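Glycerophosphoryl diester phosphodiesterase (Parabacteroides distasonis, PDB 3MZ2) probably hydrolyses glycerophosphodiesters to an alcohol and glycerol phosphate, using a TIM-barrel fold. Local coordinates at residues A[211-215]-A[216-220]; A[154-157]-A[158-162]; A[273-276]-A[277-281]; A[126-130]-A[131-135]. All blocks are in the same frame, centred on the assembly; numbering follows the deposited sequence.

Contact 1: residues A[211-215]-A[216-220]; sequences PKITP and EVREV
Two partners hold Thr214 OG1, the amide of Val217 and water 1. Val217 N donates to Thr214 OG1 at 3.0 Å, with an N-H...O angle of 162°, which makes Thr214 the N-cap of helix 215-226. Water 1 lies a very short 2.5 Å from Thr214 OG1, and which of the two donates is not settled. The hydroxyl stands between its own backbone N and carbonyl carbon (chi1 67°), a position from which it faces the first turn. The backbone takes over at once: Arg218 N reaches Thr214 O at 2.8 Å, almost in line with the carbonyl bond, and Glu219 N reaches Pro215 O at 3.1 Å. Around the cap the packing is light. Val217 CG2 lies 3.4 Å from Thr214 OG1, and Ile213 CG2 meets Arg218 CG at 3.7 Å, the two side chains crossing obliquely before the arginine bends at chi3. Ile213 also rests on Gln258 and Val260. Pro215, which has no amide hydrogen to offer, occupies the first helical position, where none is needed within the helix. The threonine hydroxyl thus stands in for a missing helical carbonyl, satisfying an amide of the first turn where the loop from strand 205-210 becomes helix.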
loop_
_atom_site.group_PDB
_atom_site.type_symbol
_atom_site.label_atom_id
_atom_site.label_comp_id
_atom_site.label_asym_id
_atom_site.label_seq_id
_atom_site.Cartn_x
_atom_site.Cartn_y
_atom_site.Cartn_z
ATOM N N PRO A 211 16.894 3.772 -1.276
ATOM C CA PRO A 211 17.649 3.073 -0.253
ATOM C C PRO A 211 19.133 3.035 -0.514
ATOM O O PRO A 211 19.868 2.512 0.319
ATOM C CB PRO A 211 17.037 1.670 -0.283
ATOM C CG PRO A 211 16.721 1.474 -1.710
ATOM C CD PRO A 211 16.214 2.816 -2.183
ATOM N N LYS A 212 19.579 3.613 -1.622
ATOM C CA LYS A 212 20.960 3.514 -2.025
ATOM C C LYS A 212 21.346 4.641 -2.961
ATOM O O LYS A 212 20.536 5.191 -3.696
ATOM C CB LYS A 212 21.237 2.169 -2.693
ATOM C CG LYS A 212 20.529 2.039 -4.022
ATOM C CD LYS A 212 20.848 0.688 -4.691
ATOM C CE LYS A 212 19.978 0.485 -5.893
ATOM N NZ LYS A 212 20.160 -0.889 -6.497
ATOM N N ILE A 213 22.633 4.941 -2.968
ATOM C CA ILE A 213 23.201 5.930 -3.840
ATOM C C ILE A 213 23.798 5.283 -5.077
ATOM O O ILE A 213 24.516 4.272 -4.988
ATOM C CB ILE A 213 24.252 6.772 -3.076
ATOM C CG1 ILE A 213 23.569 7.646 -2.031
ATOM C CG2 ILE A 213 25.035 7.693 -3.989
ATOM C CD1 ILE A 213 24.491 8.043 -0.927
ATOM N N THR A 214 23.471 5.861 -6.238
ATOM C CA THR A 214 23.996 5.445 -7.547
ATOM C C THR A 214 24.265 6.738 -8.295
ATOM O O THR A 214 23.746 7.805 -7.884
ATOM C CB THR A 214 22.953 4.647 -8.307
ATOM O OG1 THR A 214 21.853 5.494 -8.642
ATOM C CG2 THR A 214 22.400 3.509 -7.440
ATOM N N PRO A 215 25.068 6.687 -9.374
ATOM C CA PRO A 215 25.225 7.898 -10.203
ATOM C C PRO A 215 23.874 8.502 -10.672
ATOM O O PRO A 215 23.719 9.762 -10.688
ATOM C CB PRO A 215 26.084 7.396 -11.382
ATOM C CG PRO A 215 26.966 6.284 -10.686
ATOM C CD PRO A 215 25.980 5.592 -9.801
ATOM N N GLU A 216 22.895 7.669 -11.025
ATOM C CA GLU A 216 21.566 8.158 -11.435
ATOM C C GLU A 216 20.884 8.929 -10.304
ATOM O O GLU A 216 20.270 9.995 -10.512
ATOM C CB GLU A 216 20.636 6.996 -11.831
ATOM C CG GLU A 216 19.201 7.438 -12.278
ATOM C CD GLU A 216 18.063 6.647 -11.596
ATOM O OE1 GLU A 216 17.992 5.411 -11.811
ATOM O OE2 GLU A 216 17.240 7.261 -10.847
ATOM N N VAL A 217 20.947 8.361 -9.097
ATOM C CA VAL A 217 20.307 8.986 -7.941
ATOM C C VAL A 217 21.069 10.252 -7.561
ATOM O O VAL A 217 20.457 11.280 -7.196
ATOM C CB VAL A 217 20.245 8.027 -6.749
ATOM C CG1 VAL A 217 19.915 8.738 -5.441
ATOM C CG2 VAL A 217 19.242 6.882 -7.047
ATOM N N ARG A 218 22.400 10.241 -7.698
ATOM C CA ARG A 218 23.148 11.499 -7.524
ATOM C C ARG A 218 22.714 12.657 -8.469
ATOM O O ARG A 218 22.690 13.821 -8.067
ATOM C CB ARG A 218 24.669 11.269 -7.604
ATOM C CG ARG A 218 25.208 10.497 -6.411
ATOM C CD ARG A 218 26.744 10.383 -6.371
ATOM N NE ARG A 218 27.374 11.552 -5.727
ATOM C CZ ARG A 218 27.758 12.676 -6.345
ATOM N NH1 ARG A 218 27.603 12.837 -7.660
ATOM N NH2 ARG A 218 28.300 13.674 -5.638
ATOM N N GLU A 219 22.402 12.336 -9.702
ATOM C CA GLU A 219 21.909 13.291 -10.667
ATOM C C GLU A 219 20.561 13.840 -10.188
ATOM O O GLU A 219 20.333 15.036 -10.244
ATOM C CB GLU A 219 21.793 12.615 -12.033
ATOM C CG GLU A 219 21.584 13.549 -13.227
ATOM C CD GLU A 219 20.181 14.108 -13.298
ATOM O OE1 GLU A 219 19.197 13.350 -13.043
ATOM O OE2 GLU A 219 20.071 15.315 -13.651
ATOM N N VAL A 220 19.676 12.970 -9.717
ATOM C CA VAL A 220 18.388 13.425 -9.155
ATOM C C VAL A 220 18.613 14.342 -7.959
ATOM O O VAL A 220 17.957 15.376 -7.829
ATOM C CB VAL A 220 17.481 12.241 -8.828
ATOM C CG1 VAL A 220 16.202 12.683 -8.104
ATOM C CG2 VAL A 220 17.147 11.451 -10.122
HETATM O O HOH W 1 20.477 4.015 -10.062
#

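Contact 2: residues A[154-157]-A[158-162]; sequences MQAE and PYVMI
Ala156 and Tyr159 meet in the tight turn that carries the chain from helix 144-153 into strand 160-164, an alpha-to-beta connection of the TIM barrel. Just before it the helix closes with a Schellman motif, in which Gln155 takes positive phi. The hydrogen bonding centres on one carbonyl. Tyr159 N donates to Ala156 O at 3.0 Å, nearly straight at the hydrogen (166°) but from well above the carbonyl plane, while Val160 N, also 3.0 Å from Ala156 O, is bent enough to count as weak. Pro158, within the turn, brings no amide hydrogen.

The apolar contacts lie on the same residue. With CG held between its backbone N and carbonyl carbon (chi1 55°), the Tyr159 ring folds back over Ala156. Ala156 CB lies over one face, 3.8 Å from Tyr159 CZ, and Ala156 CA makes an off-centre CH-pi contact with the ring. The same methyl meets Val160 CG2 at 3.6 Å, so it is shared by the tyrosine and the first strand residue. Ile126 of helix 122-129 packs against both Tyr159 and Val160.

The remaining polar groups are met by a neighbour and by water. The side chain of Glu157 runs alongside the Pro158 ring and bends at chi2, its OE2 bonded to Asn177. Water 2 bridges two backbone carbonyls, donating to Glu157 O at 2.8 Å and to Val160 O at 2.8 Å.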
loop_
_atom_site.group_PDB
_atom_site.type_symbol
_atom_site.label_atom_id
_atom_site.label_comp_id
_atom_site.label_asym_id
_atom_site.label_seq_id
_atom_site.Cartn_x
_atom_site.Cartn_y
_atom_site.Cartn_z
HETATM N N MSE A 154 -6.671 19.778 13.443
HETATM C CA MSE A 154 -5.785 19.870 14.615
HETATM C C MSE A 154 -4.786 21.020 14.477
HETATM O O MSE A 154 -4.008 21.284 15.415
HETATM C CB MSE A 154 -4.977 18.570 14.805
HETATM C CG MSE A 154 -5.815 17.354 15.160
HETATM SE SE MSE A 154 -4.752 15.821 15.653
HETATM C CE MSE A 154 -4.022 16.487 17.348
ATOM N N GLN A 155 -4.790 21.680 13.314
ATOM C CA GLN A 155 -3.816 22.751 12.998
ATOM C C GLN A 155 -2.410 22.215 13.203
ATOM O O GLN A 155 -1.543 22.939 13.649
ATOM C CB GLN A 155 -4.115 24.049 13.772
ATOM C CG GLN A 155 -5.585 24.487 13.609
ATOM C CD GLN A 155 -5.973 25.744 14.411
ATOM O OE1 GLN A 155 -7.147 26.005 14.621
ATOM N NE2 GLN A 155 -5.013 26.519 14.794
ATOM N N ALA A 156 -2.174 20.980 12.755
ATOM C CA ALA A 156 -0.911 20.249 12.980
ATOM C C ALA A 156 0.016 20.299 11.771
ATOM O O ALA A 156 1.016 19.609 11.717
ATOM C CB ALA A 156 -1.203 18.744 13.373
ATOM N N GLU A 157 -0.317 21.119 10.781
ATOM C CA GLU A 157 0.558 21.234 9.588
ATOM C C GLU A 157 2.016 21.519 9.844
ATOM O O GLU A 157 2.866 21.031 9.068
ATOM C CB GLU A 157 0.048 22.264 8.607
ATOM C CG GLU A 157 -1.436 22.077 8.157
ATOM C CD GLU A 157 -2.438 22.923 8.939
ATOM O OE1 GLU A 157 -2.233 23.176 10.155
ATOM O OE2 GLU A 157 -3.463 23.339 8.335
ATOM N N PRO A 158 2.336 22.319 10.886
ATOM C CA PRO A 158 3.773 22.559 11.119
ATOM C C PRO A 158 4.582 21.397 11.677
ATOM O O PRO A 158 5.810 21.512 11.812
ATOM C CB PRO A 158 3.768 23.706 12.154
ATOM C CG PRO A 158 2.427 24.375 11.977
ATOM C CD PRO A 158 1.480 23.281 11.611
ATOM N N TYR A 159 3.932 20.302 12.066
ATOM C CA TYR A 159 4.634 19.203 12.713
ATOM C C TYR A 159 4.157 17.809 12.317
ATOM O O TYR A 159 4.607 16.824 12.898
ATOM C CB TYR A 159 4.688 19.339 14.247
ATOM C CG TYR A 159 3.366 19.500 14.941
ATOM C CD1 TYR A 159 2.732 20.760 15.012
ATOM C CD2 TYR A 159 2.799 18.438 15.689
ATOM C CE1 TYR A 159 1.520 20.904 15.658
ATOM C CE2 TYR A 159 1.607 18.598 16.354
ATOM C CZ TYR A 159 0.954 19.805 16.321
ATOM O OH TYR A 159 -0.227 19.944 17.003
ATOM N N VAL A 160 3.257 17.712 11.355
ATOM C CA VAL A 160 2.814 16.389 10.863
ATOM C C VAL A 160 2.841 16.451 9.340
ATOM O O VAL A 160 2.028 17.153 8.726
ATOM C CB VAL A 160 1.414 16.019 11.387
ATOM C CG1 VAL A 160 1.011 14.566 10.929
ATOM C CG2 VAL A 160 1.298 16.174 12.901
HETATM N N MSE A 161 3.801 15.753 8.733
HETATM C CA MSE A 161 3.997 15.726 7.276
HETATM C C MSE A 161 3.345 14.483 6.711
HETATM O O MSE A 161 3.122 13.508 7.458
HETATM C CB MSE A 161 5.491 15.706 6.896
HETATM C CG MSE A 161 6.171 16.974 7.257
HETATM SE SE MSE A 161 8.120 16.826 7.238
HETATM C CE MSE A 161 8.443 16.331 5.366
ATOM N N ILE A 162 3.106 14.494 5.409
ATOM C CA ILE A 162 2.425 13.363 4.735
ATOM C C ILE A 162 3.362 12.759 3.692
ATOM O O ILE A 162 3.907 13.473 2.880
ATOM C CB ILE A 162 1.128 13.837 4.051
ATOM C CG1 ILE A 162 0.206 14.524 5.078
ATOM C CG2 ILE A 162 0.395 12.632 3.378
ATOM C CD1 ILE A 162 -0.895 15.432 4.437
HETATM O O HOH W 2 2.084 19.370 7.004
#

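Contact 3: residues A[273-276]-A[277-281]; sequences EAIS and SLIPV
Ile275 CG1 swings into the narrow place between backbone N and carbonyl carbon (chi1 78°), while Ile279 CG1 stands opposite its own carbonyl carbon (chi1 -59°) and turns again at chi2, -50°; together these rotations bring Ile275 CG1 within 4.2 Å of Ile279 CD1. Leu278 comes to the same isoleucine by its branch end, CD1 lying 4.3 Å from Ile275 CB. Both touches are loose; Leu278 CB, 3.3 Å from Ile275 O, is brought there by the backbone bond of its own amide. The apolar groups then part company toward different neighbours: Leu278 rests on Arg253 and Ile256 of helix 245-257, whereas Ile275 and Ile279 both lie against Pro32.

Two backbone bonds hold the turns together. Leu278 N donates to Ile275 O at 2.8 Å and Ile279 N to Ser276 O at 3.2 Å, each spanning three residues and each arriving from above the plane of its acceptor carbonyl. Water 3 adds a bridge across the turn, giving a hydrogen to Ala274 O at 2.8 Å and accepting one from Ser277 N at 2.9 Å. It thereby links Ala274 O to an amide three residues on, and Ala274 O has a second partner in Arg253 NH1. Consecutive bonds of this short span, succeeded by the extended backbone of Ile279 and Pro280, are characteristic of a helix C-terminus unwinding through tight turns, here leading from helix 268-275 toward the loop before strand 289-291.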
loop_
_atom_site.group_PDB
_atom_site.type_symbol
_atom_site.label_atom_id
_atom_site.label_comp_id
_atom_site.label_asym_id
_atom_site.label_seq_id
_atom_site.Cartn_x
_atom_site.Cartn_y
_atom_site.Cartn_z
ATOM N N GLU A 273 25.613 8.914 16.339
ATOM C CA GLU A 273 26.988 8.687 16.787
ATOM C C GLU A 273 27.981 8.640 15.628
ATOM O O GLU A 273 29.086 9.198 15.734
ATOM C CB GLU A 273 27.060 7.436 17.692
ATOM C CG GLU A 273 26.233 7.697 18.952
ATOM C CD GLU A 273 26.263 6.631 20.021
ATOM O OE1 GLU A 273 27.025 5.645 19.865
ATOM O OE2 GLU A 273 25.518 6.825 21.043
ATOM N N ALA A 274 27.585 8.005 14.515
ATOM C CA ALA A 274 28.500 7.853 13.368
ATOM C C ALA A 274 28.819 9.181 12.678
ATOM O O ALA A 274 29.961 9.398 12.264
ATOM C CB ALA A 274 27.899 6.890 12.332
ATOM N N ILE A 275 27.818 10.056 12.553
ATOM C CA ILE A 275 27.943 11.299 11.793
ATOM C C ILE A 275 28.186 12.528 12.649
ATOM O O ILE A 275 28.285 13.615 12.106
ATOM C CB ILE A 275 26.802 11.532 10.813
ATOM C CG1 ILE A 275 25.493 12.037 11.484
ATOM C CG2 ILE A 275 26.543 10.226 9.981
ATOM C CD1 ILE A 275 24.420 12.301 10.516
ATOM N N SER A 276 28.350 12.344 13.967
ATOM C CA SER A 276 28.494 13.499 14.882
ATOM C C SER A 276 29.638 14.429 14.436
ATOM O O SER A 276 29.518 15.672 14.467
ATOM C CB SER A 276 28.730 13.013 16.327
ATOM O OG SER A 276 29.934 12.295 16.506
ATOM N N SER A 277 30.748 13.832 14.005
ATOM C CA SER A 277 31.912 14.610 13.571
ATOM C C SER A 277 31.714 15.362 12.259
ATOM O O SER A 277 32.568 16.167 11.891
ATOM C CB SER A 277 33.133 13.693 13.435
ATOM O OG SER A 277 32.983 12.943 12.259
ATOM N N LEU A 278 30.614 15.083 11.554
ATOM C CA LEU A 278 30.256 15.739 10.318
ATOM C C LEU A 278 29.249 16.914 10.539
ATOM O O LEU A 278 28.920 17.605 9.601
ATOM C CB LEU A 278 29.695 14.702 9.338
ATOM C CG LEU A 278 30.624 13.513 9.018
ATOM C CD1 LEU A 278 29.930 12.590 7.988
ATOM C CD2 LEU A 278 31.979 13.937 8.544
ATOM N N ILE A 279 28.786 17.114 11.756
ATOM C CA ILE A 279 27.796 18.151 12.070
ATOM C C ILE A 279 28.564 19.444 12.169
ATOM O O ILE A 279 29.517 19.577 12.965
ATOM C CB ILE A 279 27.000 17.830 13.364
ATOM C CG1 ILE A 279 26.264 16.489 13.262
ATOM C CG2 ILE A 279 26.027 18.985 13.726
ATOM C CD1 ILE A 279 25.398 16.242 12.006
ATOM N N PRO A 280 28.228 20.395 11.298
ATOM C CA PRO A 280 28.948 21.661 11.304
ATOM C C PRO A 280 28.690 22.467 12.589
ATOM O O PRO A 280 27.604 22.389 13.148
ATOM C CB PRO A 280 28.373 22.402 10.099
ATOM C CG PRO A 280 27.436 21.483 9.416
ATOM C CD PRO A 280 27.061 20.420 10.396
ATOM N N VAL A 281 29.694 23.214 13.034
ATOM C CA VAL A 281 29.528 24.100 14.195
ATOM C C VAL A 281 28.652 25.328 13.828
ATOM O O VAL A 281 27.699 25.658 14.585
ATOM C CB VAL A 281 30.882 24.520 14.794
ATOM C CG1 VAL A 281 31.791 25.140 13.711
ATOM C CG2 VAL A 281 30.650 25.460 16.029
HETATM O O HOH W 3 31.366 11.029 14.009
#

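Contact 4: residues A[126-130]-A[131-135]; sequences IRWAR and GKTIL
Lys132 lies across the indole of Trp128 at about a right angle, and the tightly packed part of this contact begins there. Lys132 CD sits over one face of the indole, 3.7 Å from Trp128 CE2, and the bend at chi4 (72°) curls the ammonium back. Lys132 NZ is then 2.9 Å from Trp128 O, donating in the carbonyl plane on a lone pair, while keeping a cation-pi contact 4.3 Å from the centroid of the five-membered ring. The carbonyl and the ring of one tryptophan therefore hold the same charge, and would probably stabilise it. Farther along the indole Thr133 CG2 reaches Trp128 CZ3 at 3.7 Å. Deeper in, Ala129 CB is 3.7 Å from Leu135 CG, and Leu135 CD1 lies 4.0 Å from Ile126 CG1. Ala129 O closes the helix end by accepting from both Lys132 N and Thr133 N, the latter at 3.1 Å.

The solvent side is looser. Arg130, the first residue to leave the helical backbone, has an extended chain in the conformer given and packs on Tyr159, and Gly131 follows with a positive phi (85°), turning the chain toward Lys132. Water 4 bridges this side, donating to Arg130 O and accepting from Lys132 NZ at 3.1 Å.

Around this turn, Trp128 leans on Met50, Glu54 and Leu57 of helix 50-59, Thr133 OG1 bonds to Ala62 O, and Leu135 packs on Phe64 and Ile66 as the chain leaves helix 122-129 for strand 135-137, set between strands 63-70 and 160-164.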
loop_
_atom_site.group_PDB
_atom_site.type_symbol
_atom_site.label_atom_id
_atom_site.label_comp_id
_atom_site.label_asym_id
_atom_site.label_seq_id
_atom_site.Cartn_x
_atom_site.Cartn_y
_atom_site.Cartn_z
ATOM N N ILE A 126 0.858 12.876 18.090
ATOM C CA ILE A 126 0.761 14.232 17.572
ATOM C C ILE A 126 0.827 15.235 18.738
ATOM O O ILE A 126 1.575 16.218 18.671
ATOM C CB ILE A 126 -0.545 14.420 16.739
ATOM C CG1 ILE A 126 -0.475 13.678 15.411
ATOM C CG2 ILE A 126 -0.864 15.916 16.426
ATOM C CD1 ILE A 126 -1.789 13.665 14.716
ATOM N N ARG A 127 0.052 14.997 19.795
ATOM C CA ARG A 127 0.040 15.884 20.966
ATOM C C ARG A 127 1.426 16.010 21.596
ATOM O O ARG A 127 1.867 17.100 21.969
ATOM C CB ARG A 127 -0.957 15.385 22.016
ATOM C CG ARG A 127 -2.425 15.534 21.604
ATOM C CD ARG A 127 -3.369 15.502 22.834
ATOM N NE ARG A 127 -2.937 16.455 23.845
ATOM C CZ ARG A 127 -3.144 16.307 25.147
ATOM N NH1 ARG A 127 -3.810 15.248 25.590
ATOM N NH2 ARG A 127 -2.699 17.226 26.000
ATOM N N TRP A 128 2.130 14.895 21.673
ATOM C CA TRP A 128 3.503 14.861 22.190
ATOM C C TRP A 128 4.515 15.529 21.280
ATOM O O TRP A 128 5.429 16.186 21.726
ATOM C CB TRP A 128 3.907 13.407 22.392
ATOM C CG TRP A 128 5.354 13.250 22.774
ATOM C CD1 TRP A 128 5.894 13.386 24.037
ATOM C CD2 TRP A 128 6.441 12.994 21.901
ATOM N NE1 TRP A 128 7.260 13.205 23.985
ATOM C CE2 TRP A 128 7.619 12.978 22.682
ATOM C CE3 TRP A 128 6.550 12.773 20.518
ATOM C CZ2 TRP A 128 8.895 12.710 22.118
ATOM C CZ3 TRP A 128 7.828 12.547 19.961
ATOM C CH2 TRP A 128 8.967 12.531 20.767
ATOM N N ALA A 129 4.334 15.384 19.984
ATOM C CA ALA A 129 5.331 15.867 19.035
ATOM C C ALA A 129 5.387 17.404 18.968
ATOM O O ALA A 129 6.428 17.965 18.628
ATOM C CB ALA A 129 5.069 15.273 17.653
ATOM N N ARG A 130 4.265 18.073 19.225
ATOM C CA ARG A 130 4.177 19.524 19.061
ATOM C C ARG A 130 5.256 20.210 19.904
ATOM O O ARG A 130 5.257 20.061 21.134
ATOM C CB ARG A 130 2.797 20.015 19.492
ATOM C CG ARG A 130 2.468 21.470 19.125
ATOM C CD ARG A 130 1.088 21.842 19.682
ATOM N NE ARG A 130 0.766 23.267 19.671
ATOM C CZ ARG A 130 -0.325 23.771 20.251
ATOM N NH1 ARG A 130 -1.176 22.960 20.876
ATOM N NH2 ARG A 130 -0.567 25.076 20.200
ATOM N N GLY A 131 6.160 20.952 19.254
ATOM C CA GLY A 131 7.243 21.648 19.969
ATOM C C GLY A 131 8.485 20.827 20.245
ATOM O O GLY A 131 9.447 21.335 20.864
ATOM N N LYS A 132 8.461 19.549 19.851
ATOM C CA LYS A 132 9.607 18.672 20.004
ATOM C C LYS A 132 10.192 18.159 18.689
ATOM O O LYS A 132 11.410 18.067 18.552
ATOM C CB LYS A 132 9.270 17.475 20.866
ATOM C CG LYS A 132 8.749 17.817 22.232
ATOM C CD LYS A 132 8.491 16.554 23.015
ATOM C CE LYS A 132 7.785 16.872 24.318
ATOM N NZ LYS A 132 6.319 17.303 24.244
ATOM N N THR A 133 9.342 17.779 17.734
ATOM C CA THR A 133 9.791 17.096 16.535
ATOM C C THR A 133 8.718 17.246 15.425
ATOM O O THR A 133 7.786 18.028 15.549
ATOM C CB THR A 133 10.078 15.591 16.855
ATOM O OG1 THR A 133 10.630 14.927 15.699
ATOM C CG2 THR A 133 8.833 14.852 17.288
ATOM N N ILE A 134 8.885 16.513 14.344
ATOM C CA ILE A 134 7.951 16.465 13.243
ATOM C C ILE A 134 7.684 15.001 13.010
ATOM O O ILE A 134 8.618 14.203 12.984
ATOM C CB ILE A 134 8.582 17.033 11.952
ATOM C CG1 ILE A 134 9.129 18.420 12.153
ATOM C CG2 ILE A 134 7.583 16.989 10.743
ATOM C CD1 ILE A 134 10.141 18.814 11.164
ATOM N N LEU A 135 6.428 14.619 12.852
ATOM C CA LEU A 135 6.067 13.278 12.498
ATOM C C LEU A 135 5.809 13.205 10.998
ATOM O O LEU A 135 5.337 14.185 10.366
ATOM C CB LEU A 135 4.773 12.899 13.257
ATOM C CG LEU A 135 4.787 13.020 14.788
ATOM C CD1 LEU A 135 3.408 12.669 15.355
ATOM C CD2 LEU A 135 5.897 12.187 15.374
HETATM O O HOH W 4 6.697 20.288 23.716
#

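In the fold
From the N terminus, contact 4 comes first, closing the turn between helix 122-129 and strand 135-137. Contact 2 makes a similar passage, from helix 144-153 to strand 160-164. These two touch: Leu135 N is 2.9 Å from Tyr159 O and Met161 N 2.7 Å from Leu135 O, both probable hydrogen bonds joining adjacent parallel strands. Contact 1 follows on the opposite side of the chain's centre, where strand 205-210 passes into helix 215-226, and contact 3 leads from helix 268-275 into the C-terminal loop. All four lie in series, none nested or crossing; contacts 1 and 3 stay about 11 Å apart at their nearest atoms.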